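Local coordinates for protein MarR family transcriptional regulator (Staphylococcus epidermidis, PDB 5HLI) that probably acts as a redox-sensing MarR-type transcription factor that binds DNA as a dimer and responds to oxidation by forming a disulfide, at residues 49-54 and 104-109; 85-90 and 97-102. The protein carries 1 engineered substitution. All blocks are in the same frame, centred on the assembly; numbering follows the deposited sequence.

Contact 1 of 2, residues 49-54 and 104-109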
# COMPACT_ATOMS: atom_id res chain seq x y z
N THR A 49 13.24 7.29 -13.55
CA THR A 49 14.18 8.41 -13.59
C THR A 49 14.88 8.49 -14.94
O THR A 49 15.16 9.59 -15.43
CB THR A 49 15.19 8.32 -12.44
OG1 THR A 49 16.01 9.50 -12.44
CG2 THR A 49 16.10 7.11 -12.56
N LEU A 50 15.15 7.35 -15.57
CA LEU A 50 15.75 7.37 -16.90
C LEU A 50 14.81 7.99 -17.92
O LEU A 50 15.24 8.69 -18.84
CB LEU A 50 16.15 5.96 -17.33
CG LEU A 50 17.38 5.37 -16.64
CD1 LEU A 50 17.55 3.91 -17.01
CD2 LEU A 50 18.63 6.16 -17.01
N TRP A 51 13.50 7.75 -17.77
CA TRP A 51 12.53 8.36 -18.67
C TRP A 51 12.40 9.86 -18.45
O TRP A 51 11.85 10.55 -19.31
CB TRP A 51 11.17 7.67 -18.52
CG TRP A 51 11.14 6.29 -19.12
CD1 TRP A 51 11.86 5.85 -20.19
CD2 TRP A 51 10.37 5.17 -18.66
NE1 TRP A 51 11.58 4.53 -20.44
CE2 TRP A 51 10.67 4.09 -19.52
CE3 TRP A 51 9.46 4.98 -17.62
CZ2 TRP A 51 10.08 2.83 -19.36
CZ3 TRP A 51 8.88 3.72 -17.47
CH2 TRP A 51 9.20 2.67 -18.34
N GLU A 52 12.89 10.37 -17.32
CA GLU A 52 12.96 11.81 -17.08
C GLU A 52 14.28 12.40 -17.54
O GLU A 52 14.30 13.49 -18.12
CB GLU A 52 12.76 12.11 -15.59
CG GLU A 52 11.38 11.74 -15.06
CD GLU A 52 10.27 12.55 -15.70
OE1 GLU A 52 10.26 13.79 -15.52
OE2 GLU A 52 9.42 11.95 -16.39
N GLU A 53 15.39 11.70 -17.31
CA GLU A 53 16.72 12.18 -17.68
C GLU A 53 17.54 10.99 -18.16
O GLU A 53 17.80 10.06 -17.39
CB GLU A 53 17.41 12.88 -16.50
CG GLU A 53 18.82 13.35 -16.81
CD GLU A 53 19.53 13.90 -15.59
OE1 GLU A 53 18.89 13.99 -14.52
OE2 GLU A 53 20.72 14.24 -15.70
N ASN A 54 17.95 11.03 -19.42
CA ASN A 54 18.68 9.93 -20.05
C ASN A 54 19.70 10.49 -21.03
O ASN A 54 19.35 11.32 -21.87
CB ASN A 54 17.70 8.99 -20.75
CG ASN A 54 18.39 7.99 -21.66
OD1 ASN A 54 19.07 7.07 -21.19
ND2 ASN A 54 18.22 8.15 -22.96
N ASN A 104 14.57 -0.19 -27.32
CA ASN A 104 13.41 -0.85 -26.72
C ASN A 104 13.04 -0.20 -25.39
O ASN A 104 11.86 0.04 -25.12
CB ASN A 104 13.69 -2.34 -26.54
CG ASN A 104 12.67 -3.02 -25.66
OD1 ASN A 104 11.52 -3.21 -26.05
ND2 ASN A 104 13.08 -3.40 -24.45
N GLY A 105 14.04 0.10 -24.55
CA GLY A 105 13.75 0.75 -23.28
C GLY A 105 13.06 2.09 -23.45
O GLY A 105 12.18 2.46 -22.67
N GLN A 106 13.45 2.84 -24.49
CA GLN A 106 12.78 4.10 -24.78
C GLN A 106 11.35 3.87 -25.27
O GLN A 106 10.41 4.54 -24.82
CB GLN A 106 13.59 4.89 -25.81
CG GLN A 106 13.16 6.34 -25.96
CD GLN A 106 13.69 7.22 -24.85
OE1 GLN A 106 14.88 7.51 -24.79
NE2 GLN A 106 12.80 7.63 -23.95
N GLN A 107 11.17 2.93 -26.19
CA GLN A 107 9.84 2.66 -26.73
C GLN A 107 8.90 2.10 -25.67
O GLN A 107 7.69 2.32 -25.75
CB GLN A 107 9.94 1.69 -27.91
CG GLN A 107 10.68 2.25 -29.12
CD GLN A 107 11.30 1.16 -29.98
OE1 GLN A 107 11.07 -0.03 -29.76
NE2 GLN A 107 12.10 1.57 -30.96
N GLN A 108 9.43 1.38 -24.69
CA GLN A 108 8.58 0.77 -23.68
C GLN A 108 7.96 1.78 -22.72
O GLN A 108 7.05 1.41 -21.97
CB GLN A 108 9.36 -0.28 -22.88
CG GLN A 108 9.66 -1.57 -23.64
CD GLN A 108 8.46 -2.50 -23.72
OE1 GLN A 108 7.41 -2.14 -24.24
NE2 GLN A 108 8.62 -3.71 -23.18
N GLN A 109 8.44 3.03 -22.71
CA GLN A 109 7.88 4.03 -21.80
C GLN A 109 6.38 4.18 -22.01
O GLN A 109 5.60 4.13 -21.05
CB GLN A 109 8.57 5.38 -21.98
CG GLN A 109 7.98 6.47 -21.08
CD GLN A 109 8.69 7.80 -21.20
OE1 GLN A 109 9.62 7.96 -21.99
NE2 GLN A 109 8.24 8.78 -20.42
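The indole of Trp-51 lies against the side chain of Gln-109, which runs across one face of the ring in the opposite direction to the tryptophan chain. The contact belongs to the winged helix-turn-helix fold of the MarR family: it joins helix 41-52 to helix 103-117, the helix that follows the second strand of the wing. Gln-109 presents a long, nearly flat surface, because CG stands anti to the backbone N (chi1 178°) and the chain stays extended beyond it. Its CB sits 3.5 Å from the centroid of the five-membered ring of Trp-51, close to the ring normal, a CH-pi contact. Farther along the same chain the carboxamide settles almost parallel to the indole, the two planes 8° apart, with Gln-109 CD 3.6 Å from Trp-51 CG. One residue thus contributes an aliphatic portion over the pyrrole side and an amide near the root of the tryptophan chain.

A hydrogen bond at the ring edge helps to set the rotation of the indole. Trp-51 NE1 donates to the carbonyl oxygen Gly-105 O at 3.1 Å, with 161° at the hydrogen, and the acceptor lies in the indole plane. Asn-54 ND2 approaches Gln-106 OE1 at 3.9 Å, too far for a hydrogen bond; the polar grip of Asn-54 is elsewhere, OD1 accepting from Leu-101 N. On the six-membered side of the ring, the backbone of helix 103-117 comes close, with Trp-51 CZ2 3.5 Å from Gln-109 CA.

Contact 2 of 2, residues 85-90 and 97-102; sequences VKRERQ and LIITLT
Thr-100 O is gripped from strand 85-89 by Lys-86 N at 2.6 Å, nearly in line with the carbonyl; Val-85 CA adds a minor CA-H...O contact to the same oxygen at 3.2 Å, bent to 122° at the hydrogen. The return bond, Thr-100 N to Lys-86 O, completes one hydrogen-bonded pair of this antiparallel hairpin, the wing of the domain. A second pair joins Glu-88 and Ile-98, Ile-98 N reaching Glu-88 O at 2.8 Å.

From Lys-86 to Arg-89 the side chains alternate between two faces, while those of Val-85 and Leu-101 diverge. On one face Arg-89 bends at chi2 and chi3 (62° and 73°), and its guanidinium lies over Leu-97, whose CB is 3.6 Å from Arg-89 CZ; Arg-89 NH1 hydrogen-bonds to Arg-95 O. Arg-87 and Ile-99 run side by side here, Arg-87 CG meeting Ile-99 CD1 at 3.7 Å, and Arg-87 NH1 forms a salt bridge with Glu-80. The other face carries Glu-88 beside Ile-98. Just past the strand, Gln-90 NE2 comes 3.6 Å from Ile-98 CD1, while Gln-90 OE1 is hydrogen-bonded to Gln-96 N. Thr-102 CG2 packs 3.6 Å from Val-85 C, its OG1 held by Gly-83 O and Gly-105 N.

Strand 97-101 is the middle strand, with backbone hydrogen bonds on its other edge to Gln-56 and Leu-58. Leu-50 of helix 41-52 touches Val-85 and Ile-99, which Leu-79 and Leu-76 of helix 69-81 meet respectively.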
# COMPACT_ATOMS: atom_id res chain seq x y z
N VAL A 85 18.38 -1.29 -20.79
CA VAL A 85 19.42 -0.28 -20.74
C VAL A 85 20.71 -0.86 -21.30
O VAL A 85 20.86 -2.07 -21.47
CB VAL A 85 19.67 0.25 -19.31
CG1 VAL A 85 18.40 0.85 -18.71
CG2 VAL A 85 20.21 -0.87 -18.42
N LYS A 86 21.66 0.03 -21.58
CA LYS A 86 23.04 -0.33 -21.82
C LYS A 86 23.91 0.16 -20.67
O LYS A 86 23.64 1.21 -20.08
CB LYS A 86 23.56 0.24 -23.15
CG LYS A 86 22.87 -0.32 -24.37
CD LYS A 86 23.56 0.11 -25.65
CE LYS A 86 22.99 -0.62 -26.86
NZ LYS A 86 23.14 -2.10 -26.72
N ARG A 87 24.94 -0.61 -20.35
CA ARG A 87 25.91 -0.24 -19.33
C ARG A 87 27.25 0.04 -20.00
O ARG A 87 27.73 -0.77 -20.80
CB ARG A 87 26.05 -1.35 -18.28
CG ARG A 87 24.83 -1.49 -17.38
CD ARG A 87 24.86 -2.76 -16.54
NE ARG A 87 25.99 -2.82 -15.62
CZ ARG A 87 27.05 -3.61 -15.79
NH1 ARG A 87 27.12 -4.41 -16.85
NH2 ARG A 87 28.04 -3.60 -14.91
N GLU A 88 27.83 1.20 -19.69
CA GLU A 88 29.14 1.59 -20.22
C GLU A 88 30.01 2.05 -19.07
O GLU A 88 29.83 3.16 -18.55
CB GLU A 88 29.01 2.70 -21.27
CG GLU A 88 30.35 3.24 -21.73
CD GLU A 88 30.24 4.56 -22.48
OE1 GLU A 88 31.29 5.15 -22.81
OE2 GLU A 88 29.10 5.00 -22.73
N ARG A 89 30.95 1.20 -18.66
CA ARG A 89 31.93 1.56 -17.64
C ARG A 89 33.08 2.28 -18.33
O ARG A 89 33.79 1.68 -19.15
CB ARG A 89 32.41 0.32 -16.89
CG ARG A 89 33.48 0.60 -15.85
CD ARG A 89 32.98 1.53 -14.76
NE ARG A 89 32.04 0.86 -13.85
CZ ARG A 89 31.57 1.41 -12.74
NH1 ARG A 89 31.94 2.63 -12.38
NH2 ARG A 89 30.72 0.73 -11.97
N GLN A 90 33.25 3.56 -18.01
CA GLN A 90 34.38 4.31 -18.55
C GLN A 90 35.69 3.67 -18.09
O GLN A 90 35.82 3.23 -16.94
CB GLN A 90 34.32 5.77 -18.10
CG GLN A 90 33.17 6.56 -18.69
CD GLN A 90 33.12 7.98 -18.16
OE1 GLN A 90 33.52 8.25 -17.02
NE2 GLN A 90 32.64 8.91 -18.98
N LEU A 97 29.92 4.79 -14.45
CA LEU A 97 29.08 3.82 -15.14
C LEU A 97 27.92 4.59 -15.77
O LEU A 97 27.05 5.09 -15.06
CB LEU A 97 28.58 2.74 -14.19
CG LEU A 97 27.78 1.61 -14.85
CD1 LEU A 97 28.69 0.74 -15.72
CD2 LEU A 97 27.07 0.76 -13.80
N ILE A 98 27.93 4.70 -17.09
CA ILE A 98 26.92 5.47 -17.81
C ILE A 98 25.79 4.52 -18.21
O ILE A 98 26.03 3.51 -18.88
CB ILE A 98 27.52 6.17 -19.04
CG1 ILE A 98 28.59 7.17 -18.60
CG2 ILE A 98 26.42 6.86 -19.84
CD1 ILE A 98 29.27 7.87 -19.75
N ILE A 99 24.57 4.85 -17.79
CA ILE A 99 23.39 4.04 -18.08
C ILE A 99 22.59 4.74 -19.16
O ILE A 99 22.22 5.91 -19.02
CB ILE A 99 22.54 3.83 -16.81
CG1 ILE A 99 23.40 3.24 -15.69
CG2 ILE A 99 21.34 2.94 -17.11
CD1 ILE A 99 24.02 1.90 -16.05
N THR A 100 22.31 4.02 -20.25
CA THR A 100 21.58 4.58 -21.38
C THR A 100 20.45 3.64 -21.77
O THR A 100 20.67 2.43 -21.90
CB THR A 100 22.51 4.82 -22.58
OG1 THR A 100 23.71 5.46 -22.13
CG2 THR A 100 21.83 5.70 -23.61
N LEU A 101 19.26 4.19 -21.96
CA LEU A 101 18.13 3.40 -22.43
C LEU A 101 18.42 2.82 -23.81
O LEU A 101 18.96 3.51 -24.68
CB LEU A 101 16.87 4.26 -22.48
CG LEU A 101 16.24 4.70 -21.16
CD1 LEU A 101 15.27 5.86 -21.40
CD2 LEU A 101 15.52 3.54 -20.49
N THR A 102 18.08 1.55 -24.00
CA THR A 102 18.08 1.00 -25.34
C THR A 102 16.92 1.59 -26.14
O THR A 102 16.04 2.28 -25.60
CB THR A 102 17.96 -0.53 -25.30
OG1 THR A 102 16.72 -0.91 -24.70
CG2 THR A 102 19.11 -1.13 -24.50

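In the fold
Contact 1 and contact 2 illustrate how a winged helix-turn-helix domain ties its wing to its helices. Their centres lie 13 Å apart, and the hairpin of contact 2 is nested within the chain loop that contact 1 closes. Strand 97-101 leads directly into helix 103-117, with Thr-102 as N-cap at the junction. The two contacts also touch: the 3.0 Å hydrogen bond from Leu-101 N to Asn-54 OD1 ties the end of segment 49-54 to strand 97-101, Trp-51 CD1 packs 3.6 Å from Leu-101 CD1, and Leu-50 CD1 lies 3.6 Å from Val-85 CG1. The copper ion bound by Gln-1 and Ser-2 belongs to the N-terminal end of the chain, not to either contact.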